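Local coordinates for protein glutathione synthetase-like effector 30 (Gpa-GSS30-apo) (Globodera pallida, PDB 5OET) that is a glutathione synthetase-like effector of a plant-parasitic nematode, probably derived from a housekeeping enzyme that joins gamma-glutamylcysteine and glycine using ATP, at residues K142-V145 / K146-G150. Residues are numbered along the deposited sequence; the frame is centred on the assembly and turned at random.
Sequences KKLV and KRLDG
Leu144 and Leu148, one helical turn apart, form the tightly packed side of this short surface helix. Leu144 CD1 meets Leu148 CD1 at 3.7 Å with the two side chains crossing at a slant; the Leu144 branch gets there because CG lies anti to the backbone N (chi1 -176°). Beneath them Leu148 N donates to Leu144 O over 3.1 Å, almost straight at 176°, and Asp149 N follows to Val145 O at 3.0 Å. Lys146 N to Lys142 O, at 3.2 Å, is another ordinary i to i+4 rung, whereas the bond from Arg147 N to Lys143 O is weak at 3.3 Å. Val145 and Asp149 extend alongside each other in a common direction, with Val145 CG1 in loose van der Waals range of Asp149 OD2 at 4.1 Å; Asp149 OD1 hydrogen-bonds to Tyr122 OH. The exposed Lys142, Lys143 and Lys146 line the solvent side, the chain end of Lys146 leading away from the preceding turn. Arg147 leads away from that turn toward helix 325-331, where NH1 forms a salt bridge with Asp325. The leucine face packs on Phe328 of helix 325-331 and on Ile342, Ala344 and Leu345 of helix 342-345, while Val145 and Leu148 touch Tyr122 of helix 122-127.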
loop_
_atom_site.group_PDB
_atom_site.type_symbol
_atom_site.label_atom_id
_atom_site.label_comp_id
_atom_site.label_asym_id
_atom_site.label_seq_id
_atom_site.Cartn_x
_atom_site.Cartn_y
_atom_site.Cartn_z
ATOM N N LYS A 142 -37.350 14.876 11.695
ATOM C CA LYS A 142 -38.514 15.492 11.037
ATOM C C LYS A 142 -38.283 15.751 9.544
ATOM O O LYS A 142 -39.193 15.559 8.750
ATOM C CB LYS A 142 -38.986 16.758 11.771
ATOM C CG LYS A 142 -39.733 16.423 13.057
ATOM C CD LYS A 142 -40.789 17.444 13.451
ATOM C CE LYS A 142 -40.175 18.707 14.016
ATOM N NZ LYS A 142 -41.222 19.731 14.229
ATOM N N LYS A 143 -37.078 16.198 9.183
ATOM C CA LYS A 143 -36.685 16.376 7.774
ATOM C C LYS A 143 -36.603 15.061 6.962
ATOM O O LYS A 143 -36.954 15.045 5.779
ATOM C CB LYS A 143 -35.350 17.142 7.689
ATOM C CG LYS A 143 -35.445 18.588 8.161
ATOM C CD LYS A 143 -35.988 19.508 7.065
ATOM C CE LYS A 143 -36.369 20.891 7.592
ATOM N NZ LYS A 143 -35.210 21.662 8.130
ATOM N N LEU A 144 -36.149 13.978 7.594
ATOM C CA LEU A 144 -36.081 12.659 6.943
ATOM C C LEU A 144 -37.457 12.036 6.713
ATOM O O LEU A 144 -37.713 11.471 5.645
ATOM C CB LEU A 144 -35.212 11.693 7.759
ATOM C CG LEU A 144 -34.953 10.298 7.176
ATOM C CD1 LEU A 144 -34.339 10.370 5.773
ATOM C CD2 LEU A 144 -34.058 9.506 8.127
ATOM N N VAL A 145 -38.333 12.126 7.708
ATOM C CA VAL A 145 -39.717 11.644 7.554
ATOM C C VAL A 145 -40.439 12.392 6.426
ATOM O O VAL A 145 -41.043 11.764 5.571
ATOM C CB VAL A 145 -40.515 11.743 8.879
ATOM C CG1 VAL A 145 -42.021 11.587 8.657
ATOM C CG2 VAL A 145 -40.015 10.696 9.863
ATOM N N LYS A 146 -40.371 13.723 6.447
ATOM C CA LYS A 146 -40.935 14.583 5.384
ATOM C C LYS A 146 -40.559 14.058 3.986
ATOM O O LYS A 146 -41.418 13.947 3.123
ATOM C CB LYS A 146 -40.488 16.046 5.611
ATOM C CG LYS A 146 -40.530 17.018 4.435
ATOM C CD LYS A 146 -41.926 17.262 3.882
ATOM C CE LYS A 146 -41.833 18.058 2.575
ATOM N NZ LYS A 146 -43.152 18.394 1.953
ATOM N N ARG A 147 -39.288 13.712 3.791
ATOM C CA ARG A 147 -38.801 13.182 2.515
ATOM C C ARG A 147 -39.404 11.816 2.164
ATOM O O ARG A 147 -40.049 11.672 1.127
ATOM C CB ARG A 147 -37.282 13.056 2.533
ATOM C CG ARG A 147 -36.536 14.367 2.670
ATOM C CD ARG A 147 -36.290 15.009 1.323
ATOM N NE ARG A 147 -35.361 16.127 1.464
ATOM C CZ ARG A 147 -34.837 16.820 0.455
ATOM N NH1 ARG A 147 -35.147 16.538 -0.812
ATOM N NH2 ARG A 147 -33.984 17.803 0.719
ATOM N N LEU A 148 -39.196 10.825 3.031
ATOM C CA LEU A 148 -39.695 9.450 2.820
ATOM C C LEU A 148 -41.201 9.395 2.489
ATOM O O LEU A 148 -41.651 8.527 1.739
ATOM C CB LEU A 148 -39.387 8.580 4.052
ATOM C CG LEU A 148 -38.058 7.818 4.125
ATOM C CD1 LEU A 148 -36.882 8.636 3.643
ATOM C CD2 LEU A 148 -37.795 7.353 5.542
ATOM N N ASP A 149 -41.955 10.347 3.053
ATOM C CA ASP A 149 -43.397 10.515 2.797
ATOM C C ASP A 149 -43.719 10.918 1.335
ATOM O O ASP A 149 -44.762 10.531 0.809
ATOM C CB ASP A 149 -44.034 11.545 3.777
ATOM C CG ASP A 149 -44.435 10.942 5.155
ATOM O OD1 ASP A 149 -44.114 9.777 5.482
ATOM O OD2 ASP A 149 -45.096 11.671 5.928
ATOM N N GLY A 150 -42.845 11.695 0.692
ATOM C CA GLY A 150 -42.973 11.992 -0.748
ATOM C C GLY A 150 -42.934 10.770 -1.667
ATOM O O GLY A 150 -43.491 10.803 -2.772
#